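Local coordinates for conserved exported protein (Bacteroides fragilis, PDB 3CLW), which is of unknown function but probably hydrolyses O-glycosidic bonds with a TIM-barrel domain, at residues N67-I72 with L126-S131; F163-A168 with N179-N184; S25-C30 with Q355-V360; G121-L126 with Q174-N179. All coordinates share one frame; numbering follows the deposited sequence.

Interaction 1: N67-I72 with L126-S131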
loop_
_atom_site.group_PDB
_atom_site.type_symbol
_atom_site.label_atom_id
_atom_site.label_comp_id
_atom_site.label_asym_id
_atom_site.label_seq_id
_atom_site.Cartn_x
_atom_site.Cartn_y
_atom_site.Cartn_z
ATOM N N ASN A 67 9.009 -0.392 0.130
ATOM C CA ASN A 67 8.576 -1.666 0.702
ATOM C C ASN A 67 7.977 -2.442 -0.472
ATOM O O ASN A 67 7.642 -1.829 -1.510
ATOM C CB ASN A 67 7.541 -1.461 1.820
ATOM C CG ASN A 67 6.991 -2.789 2.388
ATOM O OD1 ASN A 67 7.691 -3.542 3.072
ATOM N ND2 ASN A 67 5.736 -3.059 2.119
ATOM N N TRP A 68 7.879 -3.763 -0.341
ATOM C CA TRP A 68 7.228 -4.617 -1.371
ATOM C C TRP A 68 6.399 -5.666 -0.649
ATOM O O TRP A 68 6.908 -6.325 0.269
ATOM C CB TRP A 68 8.270 -5.296 -2.269
ATOM C CG TRP A 68 7.741 -6.168 -3.434
ATOM C CD1 TRP A 68 8.010 -7.504 -3.660
ATOM C CD2 TRP A 68 6.930 -5.736 -4.531
ATOM N NE1 TRP A 68 7.421 -7.926 -4.825
ATOM C CE2 TRP A 68 6.750 -6.859 -5.388
ATOM C CE3 TRP A 68 6.324 -4.511 -4.873
ATOM C CZ2 TRP A 68 5.959 -6.797 -6.558
ATOM C CZ3 TRP A 68 5.544 -4.443 -6.048
ATOM C CH2 TRP A 68 5.371 -5.588 -6.873
ATOM N N ARG A 69 5.121 -5.781 -1.013
ATOM C CA ARG A 69 4.257 -6.732 -0.320
ATOM C C ARG A 69 4.181 -8.062 -1.101
ATOM O O ARG A 69 3.739 -8.092 -2.256
ATOM C CB ARG A 69 2.862 -6.157 -0.075
ATOM C CG ARG A 69 2.810 -4.892 0.806
ATOM C CD ARG A 69 1.398 -4.271 0.848
ATOM N NE ARG A 69 0.385 -5.241 1.280
ATOM C CZ ARG A 69 -0.067 -5.376 2.533
ATOM N NH1 ARG A 69 0.360 -4.586 3.528
ATOM N NH2 ARG A 69 -0.974 -6.306 2.783
ATOM N N VAL A 70 4.622 -9.143 -0.455
ATOM C CA VAL A 70 4.650 -10.475 -1.044
ATOM C C VAL A 70 3.484 -11.359 -0.528
ATOM O O VAL A 70 3.330 -11.569 0.685
ATOM C CB VAL A 70 6.034 -11.137 -0.786
ATOM C CG1 VAL A 70 6.077 -12.600 -1.293
ATOM C CG2 VAL A 70 7.112 -10.301 -1.430
ATOM N N ASN A 71 2.673 -11.852 -1.458
ATOM C CA ASN A 71 1.568 -12.755 -1.151
ATOM C C ASN A 71 2.073 -14.183 -0.958
ATOM O O ASN A 71 2.362 -14.901 -1.925
ATOM C CB ASN A 71 0.510 -12.729 -2.283
ATOM C CG ASN A 71 -0.764 -13.528 -1.934
ATOM O OD1 ASN A 71 -1.453 -14.011 -2.817
ATOM N ND2 ASN A 71 -1.056 -13.678 -0.663
ATOM N N ILE A 72 2.168 -14.586 0.306
ATOM C CA ILE A 72 2.494 -15.946 0.652
ATOM C C ILE A 72 1.257 -16.786 0.337
ATOM O O ILE A 72 0.162 -16.551 0.874
ATOM C CB ILE A 72 2.924 -16.053 2.132
ATOM C CG1 ILE A 72 4.195 -15.202 2.381
ATOM C CG2 ILE A 72 3.142 -17.491 2.527
ATOM C CD1 ILE A 72 5.413 -15.568 1.517
ATOM N N LEU A 126 7.284 -7.167 3.187
ATOM C CA LEU A 126 6.153 -7.579 4.025
ATOM C C LEU A 126 5.578 -8.820 3.378
ATOM O O LEU A 126 5.366 -8.839 2.142
ATOM C CB LEU A 126 5.095 -6.472 4.147
ATOM C CG LEU A 126 3.819 -6.717 4.988
ATOM C CD1 LEU A 126 3.218 -5.397 5.520
ATOM C CD2 LEU A 126 2.759 -7.501 4.247
ATOM N N PHE A 127 5.366 -9.859 4.188
ATOM C CA PHE A 127 4.698 -11.107 3.773
ATOM C C PHE A 127 3.246 -11.091 4.229
ATOM O O PHE A 127 2.972 -10.877 5.426
ATOM C CB PHE A 127 5.393 -12.298 4.434
ATOM C CG PHE A 127 6.629 -12.755 3.722
ATOM C CD1 PHE A 127 7.198 -13.979 4.033
ATOM C CD2 PHE A 127 7.217 -11.964 2.711
ATOM C CE1 PHE A 127 8.336 -14.404 3.350
ATOM C CE2 PHE A 127 8.345 -12.403 2.009
ATOM C CZ PHE A 127 8.900 -13.623 2.325
ATOM N N PHE A 128 2.323 -11.310 3.302
ATOM C CA PHE A 128 0.896 -11.291 3.632
ATOM C C PHE A 128 0.182 -12.519 3.079
ATOM O O PHE A 128 0.576 -13.043 2.039
ATOM C CB PHE A 128 0.176 -9.970 3.227
ATOM C CG PHE A 128 -0.125 -9.837 1.745
ATOM C CD1 PHE A 128 0.840 -9.379 0.853
ATOM C CD2 PHE A 128 -1.381 -10.170 1.247
ATOM C CE1 PHE A 128 0.550 -9.237 -0.540
ATOM C CE2 PHE A 128 -1.658 -10.072 -0.123
ATOM C CZ PHE A 128 -0.684 -9.587 -1.017
ATOM N N THR A 129 -0.847 -12.964 3.809
ATOM C CA THR A 129 -1.708 -14.061 3.419
ATOM C C THR A 129 -3.168 -13.611 3.330
ATOM O O THR A 129 -3.646 -12.744 4.115
ATOM C CB THR A 129 -1.657 -15.249 4.409
ATOM O OG1 THR A 129 -1.652 -14.751 5.768
ATOM C CG2 THR A 129 -0.450 -16.105 4.168
ATOM N N ASN A 130 -3.837 -14.228 2.349
ATOM C CA ASN A 130 -5.243 -14.129 2.077
ATOM C C ASN A 130 -6.011 -15.335 2.608
ATOM O O ASN A 130 -7.234 -15.308 2.728
ATOM C CB ASN A 130 -5.462 -14.040 0.579
ATOM C CG ASN A 130 -5.185 -12.681 0.061
ATOM O OD1 ASN A 130 -5.362 -11.679 0.781
ATOM N ND2 ASN A 130 -4.728 -12.611 -1.185
ATOM N N SER A 131 -5.285 -16.389 2.924
ATOM C CA SER A 131 -5.889 -17.547 3.558
ATOM C C SER A 131 -4.762 -18.331 4.186
ATOM O O SER A 131 -3.586 -18.200 3.773
ATOM C CB SER A 131 -6.659 -18.410 2.521
ATOM O OG SER A 131 -6.921 -19.736 2.978
HETATM O O HOH W 1 -4.015 -14.803 -2.525
HETATM O O HOH W 2 -2.503 -16.087 0.482
#
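Strands 68-71 and 126-128 run parallel, their axes 31° apart, Arg69 pairing with Leu126, Val70 with Phe127 and Asn71 with Phe128. Val70 N donates to Leu126 O (2.7 Å) and Phe128 N to Val70 O (2.8 Å). Arg69, Leu126, Asn71 and Phe128 share one sheet face. Leu126 CD2 lies over a face of the Arg69 guanidinium, whose NH2 sits 3.8 Å from Phe128 CG in an off-centre cation-pi contact. The Asn71 amide lies nearly parallel to the Phe128 ring, across it from Arg69 NH2, and its ND2 donates from above the carbonyl plane to Phe128 O (3.2 Å), shared with Ile72 N. One water joins Asn71 OD1 to Asn130 ND2, another Asn71 ND2 to Ile72 O and Asn130 N. On the other face are Val70 and Phe127, apolar as suits the side against helix 108-119; Ile72 CD1, just beyond, lies over the Phe127 ring, 3.5 Å from Phe127 CD1. Buried Arg69 needs polar partners: NH1 bonds Gln355 OE1 and NH2 forms a salt bridge with Glu231, which probably offsets its charge.

Interaction 2: F163-A168 with N179-N184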
loop_
_atom_site.group_PDB
_atom_site.type_symbol
_atom_site.label_atom_id
_atom_site.label_comp_id
_atom_site.label_asym_id
_atom_site.label_seq_id
_atom_site.Cartn_x
_atom_site.Cartn_y
_atom_site.Cartn_z
ATOM N N PHE A 163 3.996 -21.564 10.266
ATOM C CA PHE A 163 4.148 -21.575 8.824
ATOM C C PHE A 163 4.616 -20.204 8.314
ATOM O O PHE A 163 5.598 -20.137 7.587
ATOM C CB PHE A 163 2.836 -21.973 8.134
ATOM C CG PHE A 163 2.794 -21.613 6.668
ATOM C CD1 PHE A 163 3.551 -22.329 5.737
ATOM C CD2 PHE A 163 2.001 -20.554 6.221
ATOM C CE1 PHE A 163 3.531 -22.004 4.367
ATOM C CE2 PHE A 163 1.946 -20.224 4.837
ATOM C CZ PHE A 163 2.744 -20.960 3.920
ATOM N N LEU A 164 3.909 -19.142 8.718
ATOM C CA LEU A 164 4.270 -17.762 8.382
ATOM C C LEU A 164 5.661 -17.341 8.879
ATOM O O LEU A 164 6.402 -16.701 8.147
ATOM C CB LEU A 164 3.236 -16.780 8.916
ATOM C CG LEU A 164 1.827 -16.857 8.331
ATOM C CD1 LEU A 164 0.905 -15.946 9.108
ATOM C CD2 LEU A 164 1.898 -16.398 6.866
ATOM N N VAL A 165 6.015 -17.738 10.100
ATOM C CA VAL A 165 7.324 -17.432 10.654
ATOM C C VAL A 165 8.443 -18.208 9.973
ATOM O O VAL A 165 9.470 -17.635 9.671
ATOM C CB VAL A 165 7.388 -17.620 12.205
ATOM C CG1 VAL A 165 8.831 -17.668 12.694
ATOM C CG2 VAL A 165 6.636 -16.504 12.891
ATOM N N LYS A 166 8.247 -19.505 9.747
ATOM C CA LYS A 166 9.244 -20.309 9.025
ATOM C C LYS A 166 9.525 -19.784 7.594
ATOM O O LYS A 166 10.665 -19.832 7.142
ATOM C CB LYS A 166 8.869 -21.798 8.976
ATOM C CG LYS A 166 9.670 -22.604 7.899
ATOM C CD LYS A 166 10.049 -23.957 8.395
ATOM C CE LYS A 166 10.904 -24.695 7.370
ATOM N NZ LYS A 166 11.153 -26.080 7.821
ATOM N N SER A 167 8.479 -19.332 6.903
ATOM C CA SER A 167 8.596 -18.756 5.550
ATOM C C SER A 167 9.420 -17.459 5.581
ATOM O O SER A 167 10.350 -17.279 4.765
ATOM C CB SER A 167 7.213 -18.473 4.946
ATOM O OG SER A 167 6.464 -19.648 4.759
ATOM N N ALA A 168 9.064 -16.554 6.502
ATOM C CA ALA A 168 9.848 -15.340 6.696
ATOM C C ALA A 168 11.296 -15.671 7.038
ATOM O O ALA A 168 12.226 -15.063 6.497
ATOM C CB ALA A 168 9.239 -14.402 7.786
ATOM N N ASN A 179 10.504 -7.860 7.090
ATOM C CA ASN A 179 10.375 -7.161 8.358
ATOM C C ASN A 179 8.971 -7.191 8.964
ATOM O O ASN A 179 8.793 -6.827 10.131
ATOM C CB ASN A 179 10.857 -5.722 8.194
ATOM C CG ASN A 179 12.307 -5.649 7.745
ATOM O OD1 ASN A 179 13.153 -6.430 8.206
ATOM N ND2 ASN A 179 12.600 -4.726 6.833
ATOM N N TYR A 180 7.976 -7.612 8.179
ATOM C CA TYR A 180 6.572 -7.593 8.621
ATOM C C TYR A 180 5.820 -8.818 8.121
ATOM O O TYR A 180 6.136 -9.353 7.045
ATOM C CB TYR A 180 5.859 -6.360 8.089
ATOM C CG TYR A 180 6.634 -5.046 8.201
ATOM C CD1 TYR A 180 7.429 -4.571 7.133
ATOM C CD2 TYR A 180 6.549 -4.269 9.360
ATOM C CE1 TYR A 180 8.122 -3.366 7.231
ATOM C CE2 TYR A 180 7.243 -3.079 9.483
ATOM C CZ TYR A 180 8.022 -2.623 8.414
ATOM O OH TYR A 180 8.677 -1.421 8.557
ATOM N N ILE A 181 4.861 -9.278 8.917
ATOM C CA ILE A 181 3.953 -10.366 8.551
ATOM C C ILE A 181 2.549 -9.912 8.810
ATOM O O ILE A 181 2.222 -9.533 9.933
ATOM C CB ILE A 181 4.164 -11.655 9.365
ATOM C CG1 ILE A 181 5.479 -12.343 8.996
ATOM C CG2 ILE A 181 3.002 -12.656 9.120
ATOM C CD1 ILE A 181 5.996 -13.289 10.049
ATOM N N SER A 182 1.723 -9.987 7.781
ATOM C CA SER A 182 0.328 -9.603 7.852
ATOM C C SER A 182 -0.568 -10.840 7.647
ATOM O O SER A 182 -0.778 -11.289 6.526
ATOM C CB SER A 182 0.071 -8.486 6.848
ATOM O OG SER A 182 -1.255 -8.054 6.917
ATOM N N PRO A 183 -1.059 -11.436 8.760
ATOM C CA PRO A 183 -1.718 -12.754 8.668
ATOM C C PRO A 183 -3.139 -12.716 8.095
ATOM O O PRO A 183 -3.616 -13.724 7.544
ATOM C CB PRO A 183 -1.719 -13.246 10.132
ATOM C CG PRO A 183 -1.845 -11.966 10.936
ATOM C CD PRO A 183 -1.023 -10.934 10.153
ATOM N N ASN A 184 -3.797 -11.570 8.171
ATOM C CA ASN A 184 -5.214 -11.511 7.775
ATOM C C ASN A 184 -5.514 -10.317 6.892
ATOM O O ASN A 184 -5.041 -9.198 7.167
ATOM C CB ASN A 184 -6.110 -11.439 9.017
ATOM C CG ASN A 184 -5.990 -12.678 9.907
ATOM O OD1 ASN A 184 -5.009 -12.836 10.661
ATOM N ND2 ASN A 184 -7.001 -13.568 9.829
#
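Leu164 and Ile181 lead the apolar packing between helix 157-173 and strand 178-182, whose local axes pass 9.9 Å apart and run at 150° to each other. CD1 of Leu164 reaches Ile181 CG2 at 3.9 Å and Pro183 CB at the same distance, with the leucine crossing the proline at about a right angle. Ile181 CD1 comes 4.1 Å from Ala168 CB and, more loosely, 4.3 Å from Val165 CG2. A small alanine suits the helix side here because it lets the isoleucine tip come close to the helix backbone. The one side-chain hydrogen bond made inside either segment is in the helix: Ser167 OG donates to Phe163 O (3.0 Å), which takes Ser167 N from the opposite face of its carbonyl plane. Val165 also packs on helix 204-221. Helix 157-173, which follows strand 125-128 and precedes 178-182 in the chain, packs on the barrel's outer side, as TIM-barrel helices do. With aliphatic groups meeting at van der Waals distances, the join is dispersive and hydrophobic, and the chemistry sets no directional bond.

Interaction 3: S25-C30 with Q355-V360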
loop_
_atom_site.group_PDB
_atom_site.type_symbol
_atom_site.label_atom_id
_atom_site.label_comp_id
_atom_site.label_asym_id
_atom_site.label_seq_id
_atom_site.Cartn_x
_atom_site.Cartn_y
_atom_site.Cartn_z
ATOM N N SER A 25 1.952 -4.314 -4.194
ATOM C CA SER A 25 1.764 -5.723 -3.937
ATOM C C SER A 25 2.130 -6.574 -5.169
ATOM O O SER A 25 1.895 -6.169 -6.310
ATOM C CB SER A 25 0.291 -5.904 -3.524
ATOM O OG SER A 25 0.018 -7.227 -3.179
ATOM N N ASP A 26 2.712 -7.742 -4.923
ATOM C CA ASP A 26 3.042 -8.716 -5.969
ATOM C C ASP A 26 1.887 -9.658 -6.385
ATOM O O ASP A 26 2.086 -10.611 -7.141
ATOM C CB ASP A 26 4.245 -9.537 -5.509
ATOM C CG ASP A 26 3.876 -10.688 -4.580
ATOM O OD1 ASP A 26 2.725 -10.772 -4.100
ATOM O OD2 ASP A 26 4.768 -11.540 -4.355
ATOM N N ALA A 27 0.692 -9.412 -5.862
ATOM C CA ALA A 27 -0.353 -10.461 -5.851
ATOM C C ALA A 27 -0.782 -10.864 -7.269
ATOM O O ALA A 27 -0.896 -9.994 -8.171
ATOM C CB ALA A 27 -1.532 -10.008 -5.060
ATOM N N TRP A 28 -0.992 -12.174 -7.455
ATOM C CA TRP A 28 -1.636 -12.734 -8.643
ATOM C C TRP A 28 -0.771 -12.740 -9.898
ATOM O O TRP A 28 -0.454 -13.807 -10.398
ATOM C CB TRP A 28 -2.972 -12.067 -8.931
ATOM C CG TRP A 28 -3.958 -12.169 -7.815
ATOM C CD1 TRP A 28 -3.940 -13.043 -6.739
ATOM C CD2 TRP A 28 -5.128 -11.354 -7.649
ATOM N NE1 TRP A 28 -5.041 -12.803 -5.928
ATOM C CE2 TRP A 28 -5.778 -11.778 -6.471
ATOM C CE3 TRP A 28 -5.703 -10.325 -8.408
ATOM C CZ2 TRP A 28 -6.956 -11.193 -6.025
ATOM C CZ3 TRP A 28 -6.915 -9.758 -7.961
ATOM C CH2 TRP A 28 -7.511 -10.192 -6.788
ATOM N N ARG A 29 -0.342 -11.558 -10.342
ATOM C CA ARG A 29 0.280 -11.386 -11.658
ATOM C C ARG A 29 1.791 -11.529 -11.731
ATOM O O ARG A 29 2.322 -12.037 -12.722
ATOM C CB ARG A 29 -0.251 -10.088 -12.304
ATOM C CG ARG A 29 -1.777 -10.176 -12.330
ATOM C CD ARG A 29 -2.464 -9.052 -13.003
ATOM N NE ARG A 29 -2.848 -7.987 -12.097
ATOM C CZ ARG A 29 -4.032 -7.829 -11.516
ATOM N NH1 ARG A 29 -5.015 -8.699 -11.644
ATOM N NH2 ARG A 29 -4.211 -6.762 -10.776
ATOM N N CYS A 30 2.475 -11.121 -10.671
ATOM C CA CYS A 30 3.922 -11.172 -10.614
ATOM C C CYS A 30 4.476 -12.591 -10.650
ATOM O O CYS A 30 5.609 -12.824 -11.132
ATOM C CB CYS A 30 4.433 -10.389 -9.385
ATOM S SG CYS A 30 4.201 -8.594 -9.643
ATOM N N GLN A 355 0.297 2.262 0.555
ATOM C CA GLN A 355 0.591 1.044 -0.214
ATOM C C GLN A 355 -0.483 0.731 -1.257
ATOM O O GLN A 355 -1.682 0.687 -0.946
ATOM C CB GLN A 355 0.797 -0.149 0.726
ATOM C CG GLN A 355 1.589 0.215 2.015
ATOM C CD GLN A 355 2.023 -0.983 2.804
ATOM O OE1 GLN A 355 1.195 -1.827 3.146
ATOM N NE2 GLN A 355 3.320 -1.077 3.106
ATOM N N TRP A 356 -0.045 0.573 -2.497
ATOM C CA TRP A 356 -0.907 0.085 -3.578
ATOM C C TRP A 356 -1.315 -1.361 -3.351
ATOM O O TRP A 356 -0.630 -2.093 -2.645
ATOM C CB TRP A 356 -0.153 0.146 -4.938
ATOM C CG TRP A 356 -0.143 1.473 -5.531
ATOM C CD1 TRP A 356 0.892 2.378 -5.525
ATOM C CD2 TRP A 356 -1.216 2.093 -6.241
ATOM N NE1 TRP A 356 0.523 3.517 -6.204
ATOM C CE2 TRP A 356 -0.766 3.371 -6.648
ATOM C CE3 TRP A 356 -2.526 1.693 -6.572
ATOM C CZ2 TRP A 356 -1.580 4.256 -7.358
ATOM C CZ3 TRP A 356 -3.335 2.573 -7.276
ATOM C CH2 TRP A 356 -2.858 3.829 -7.677
ATOM N N TRP A 357 -2.417 -1.759 -3.977
ATOM C CA TRP A 357 -2.699 -3.156 -4.247
ATOM C C TRP A 357 -1.717 -3.605 -5.376
ATOM O O TRP A 357 -0.544 -3.161 -5.420
ATOM C CB TRP A 357 -4.213 -3.301 -4.578
ATOM C CG TRP A 357 -4.734 -4.646 -5.016
ATOM C CD1 TRP A 357 -5.533 -4.880 -6.097
ATOM C CD2 TRP A 357 -4.487 -5.939 -4.421
ATOM N NE1 TRP A 357 -5.808 -6.216 -6.211
ATOM C CE2 TRP A 357 -5.171 -6.894 -5.205
ATOM C CE3 TRP A 357 -3.731 -6.383 -3.325
ATOM C CZ2 TRP A 357 -5.147 -8.267 -4.923
ATOM C CZ3 TRP A 357 -3.708 -7.745 -3.039
ATOM C CH2 TRP A 357 -4.412 -8.674 -3.841
ATOM N N THR A 358 -2.135 -4.485 -6.265
ATOM C CA THR A 358 -1.213 -4.993 -7.297
ATOM C C THR A 358 -0.504 -3.848 -8.078
ATOM O O THR A 358 -1.158 -2.927 -8.558
ATOM C CB THR A 358 -1.946 -5.876 -8.284
ATOM O OG1 THR A 358 -2.985 -5.100 -8.892
ATOM C CG2 THR A 358 -2.582 -7.125 -7.589
ATOM N N ALA A 359 0.825 -3.903 -8.169
ATOM C CA ALA A 359 1.607 -2.969 -8.994
ATOM C C ALA A 359 1.185 -2.986 -10.498
ATOM O O ALA A 359 1.264 -1.969 -11.194
ATOM C CB ALA A 359 3.071 -3.297 -8.859
ATOM N N VAL A 360 0.729 -4.144 -10.978
ATOM C CA VAL A 360 0.335 -4.314 -12.376
ATOM C C VAL A 360 -1.099 -4.826 -12.439
ATOM O O VAL A 360 -1.627 -5.438 -11.466
ATOM C CB VAL A 360 1.303 -5.260 -13.167
ATOM C CG1 VAL A 360 2.734 -4.757 -13.104
ATOM C CG2 VAL A 360 1.244 -6.673 -12.599
#
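Arg29 grips Val360 O side-on, with NE at 2.9 Å and NH2 at 3.0 Å from that oxygen, which lies at the edge of the guanidinium near its plane. NH2 arrives in the carbonyl plane, on a lone pair, while Arg29 NE and Thr358 OG1 approach from opposite sides of that plane, so three donors hold one carbonyl. An arginine suits this place because its adjacent N-H groups can share a single acceptor. The second cluster is aromatic. Trp357 turns the edge of its six-membered ring, at CZ2, onto the face of Trp28 in a T-shaped pair with planes at 88°. Ala27 CB, small enough to come in beside it, touches Trp357 CH2 at 3.4 Å. Behind these side chains the backbones pair in parallel: Ser25 N donates to Trp357 O and Ala359 N to Ser25 O (3.1 Å), drawing the ends of the two strands together. Farther out, Asp26 binds Asn71 and Gln110 through its carboxylate, and Trp356 NE1 bonds Thr396. Strands 6-25 and 353-356 are the first and last of the eight parallel barrel strands, so their pairing closes the TIM barrel, with these loops extending it at the C-terminal ends.

Interaction 4: G121-L126 with Q174-N179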
loop_
_atom_site.group_PDB
_atom_site.type_symbol
_atom_site.label_atom_id
_atom_site.label_comp_id
_atom_site.label_asym_id
_atom_site.label_seq_id
_atom_site.Cartn_x
_atom_site.Cartn_y
_atom_site.Cartn_z
ATOM N N GLY A 121 18.421 -2.163 -4.762
ATOM C CA GLY A 121 18.675 -1.448 -3.504
ATOM C C GLY A 121 17.449 -1.331 -2.598
ATOM O O GLY A 121 17.432 -0.514 -1.686
ATOM N N MET A 122 16.433 -2.158 -2.844
ATOM C CA MET A 122 15.231 -2.154 -2.027
ATOM C C MET A 122 15.160 -3.533 -1.354
ATOM O O MET A 122 14.840 -4.539 -2.007
ATOM C CB MET A 122 13.991 -1.887 -2.900
ATOM C CG MET A 122 12.717 -1.434 -2.166
ATOM S SD MET A 122 12.052 -2.397 -0.791
ATOM C CE MET A 122 11.433 -3.783 -1.669
ATOM N N ASN A 123 15.481 -3.578 -0.060
ATOM C CA ASN A 123 15.451 -4.840 0.667
ATOM C C ASN A 123 14.601 -4.669 1.942
ATOM O O ASN A 123 15.110 -4.608 3.075
ATOM C CB ASN A 123 16.886 -5.346 0.929
ATOM C CG ASN A 123 16.929 -6.811 1.347
ATOM O OD1 ASN A 123 15.885 -7.453 1.521
ATOM N ND2 ASN A 123 18.146 -7.351 1.522
ATOM N N ASN A 124 13.294 -4.548 1.730
ATOM C CA ASN A 124 12.349 -4.327 2.789
ATOM C C ASN A 124 11.053 -4.962 2.368
ATOM O O ASN A 124 10.347 -4.432 1.507
ATOM C CB ASN A 124 12.191 -2.821 3.111
ATOM C CG ASN A 124 11.110 -2.550 4.159
ATOM O OD1 ASN A 124 10.836 -3.385 5.023
ATOM N ND2 ASN A 124 10.497 -1.368 4.090
ATOM N N PHE A 125 10.745 -6.110 2.958
ATOM C CA PHE A 125 9.601 -6.889 2.527
ATOM C C PHE A 125 8.544 -7.118 3.625
ATOM O O PHE A 125 8.860 -7.245 4.812
ATOM C CB PHE A 125 10.063 -8.231 1.941
ATOM C CG PHE A 125 10.988 -8.101 0.760
ATOM C CD1 PHE A 125 12.386 -8.082 0.946
ATOM C CD2 PHE A 125 10.477 -8.012 -0.539
ATOM C CE1 PHE A 125 13.257 -7.976 -0.133
ATOM C CE2 PHE A 125 11.361 -7.887 -1.652
ATOM C CZ PHE A 125 12.749 -7.858 -1.442
ATOM N N LEU A 126 7.284 -7.167 3.187
ATOM C CA LEU A 126 6.153 -7.579 4.025
ATOM C C LEU A 126 5.578 -8.820 3.378
ATOM O O LEU A 126 5.366 -8.839 2.142
ATOM C CB LEU A 126 5.095 -6.472 4.147
ATOM C CG LEU A 126 3.819 -6.717 4.988
ATOM C CD1 LEU A 126 3.218 -5.397 5.520
ATOM C CD2 LEU A 126 2.759 -7.501 4.247
ATOM N N GLN A 174 18.109 -16.292 3.296
ATOM C CA GLN A 174 18.521 -15.985 1.940
ATOM C C GLN A 174 18.890 -14.514 1.711
ATOM O O GLN A 174 19.125 -14.115 0.584
ATOM C CB GLN A 174 17.389 -16.329 0.986
ATOM C CG GLN A 174 16.895 -17.725 1.126
ATOM C CD GLN A 174 17.545 -18.637 0.173
ATOM O OE1 GLN A 174 18.672 -19.099 0.379
ATOM N NE2 GLN A 174 16.840 -18.905 -0.924
ATOM N N GLY A 175 18.904 -13.700 2.752
ATOM C CA GLY A 175 19.299 -12.321 2.606
ATOM C C GLY A 175 18.183 -11.338 2.307
ATOM O O GLY A 175 18.462 -10.190 1.934
ATOM N N PHE A 176 16.922 -11.748 2.478
ATOM C CA PHE A 176 15.820 -10.816 2.272
ATOM C C PHE A 176 15.273 -10.275 3.623
ATOM O O PHE A 176 14.959 -11.053 4.521
ATOM C CB PHE A 176 14.713 -11.436 1.419
ATOM C CG PHE A 176 15.167 -11.889 0.035
ATOM C CD1 PHE A 176 15.462 -13.240 -0.209
ATOM C CD2 PHE A 176 15.292 -10.977 -1.011
ATOM C CE1 PHE A 176 15.858 -13.683 -1.488
ATOM C CE2 PHE A 176 15.681 -11.411 -2.297
ATOM C CZ PHE A 176 15.981 -12.759 -2.521
ATOM N N HIS A 177 15.185 -8.956 3.792
ATOM C CA HIS A 177 14.724 -8.398 5.098
ATOM C C HIS A 177 13.213 -8.398 5.114
ATOM O O HIS A 177 12.590 -7.426 4.764
ATOM C CB HIS A 177 15.272 -7.002 5.393
ATOM C CG HIS A 177 16.767 -6.932 5.362
ATOM N ND1 HIS A 177 17.455 -5.778 5.056
ATOM C CD2 HIS A 177 17.708 -7.888 5.559
ATOM C CE1 HIS A 177 18.753 -6.017 5.089
ATOM N NE2 HIS A 177 18.934 -7.290 5.395
ATOM N N VAL A 178 12.644 -9.541 5.449
ATOM C CA VAL A 178 11.220 -9.658 5.650
ATOM C C VAL A 178 10.968 -9.106 7.041
ATOM O O VAL A 178 11.214 -9.781 8.048
ATOM C CB VAL A 178 10.790 -11.121 5.590
ATOM C CG1 VAL A 178 9.259 -11.238 5.818
ATOM C CG2 VAL A 178 11.265 -11.740 4.260
ATOM N N ASN A 179 10.504 -7.860 7.090
ATOM C CA ASN A 179 10.375 -7.161 8.358
ATOM C C ASN A 179 8.971 -7.191 8.964
ATOM O O ASN A 179 8.793 -6.827 10.131
ATOM C CB ASN A 179 10.857 -5.722 8.194
ATOM C CG ASN A 179 12.307 -5.649 7.745
ATOM O OD1 ASN A 179 13.153 -6.430 8.206
ATOM N ND2 ASN A 179 12.600 -4.726 6.833
HETATM O O HOH W 3 15.203 -3.530 5.823
#
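Asn123 meets the backbone of Gly175 and His177 with both ends of its amide, as a carboxamide can: ND2 donates to Gly175 O (2.9 Å) and OD1 accepts from His177 N (2.8 Å). The same amide stacks on the imidazole of His177, planes 3° apart, with ND2 over the ring's centre. The carbonyl of Asn123 takes a weak bond from His177 ND1 and one from a water that also binds Asn179 ND2. The CB bond of Asn124 leads away from 174-179, yet OD1 comes back to accept from Asn179 ND2 at 2.9 Å. Phe125 begins the regular pairing, bridging Val178: its N donates to the O of His177, the central residue of an inverse gamma turn, and its O accepts from Asn179 N (2.9 Å). Its ring receives the edge of Phe176 in an offset edge-to-face pair, Phe125 CE1 lying 3.7 Å from Phe176 CD2. Gly175, at positive phi, is the Schellman residue ending helix 157-173; a CB there would jam against the preceding carbonyl O, which calls for glycine. The contact therefore joins the starts of strands 125-128 and 178-182, with Phe125 and Phe176 resting on Met114 of helix 108-119, and Val178 on helix 157-173.

How the interactions relate
From the N terminus, residues 25-30 open the longest loop, which interaction 3 closes only at 355-360, so the other three contacts all lie within it. Interaction 1 closes the loop from 67-72 to 126-131, around helix 108-119. Before it closes, 121-126 opens interaction 4, which ends at 174-179; the two cross and share Leu126. Interaction 2 begins at 163-168, after interaction 1 has finished, and closes at 179-184, crossing interaction 4 at Asn179. Interactions 1 and 4 thus link three successive barrel strands, interaction 2 lays helix 157-173 against strand 178-182, and interaction 3 joins the barrel's first and last strands. Asp26 bonds to Asn71, tying interaction 3 to interaction 1.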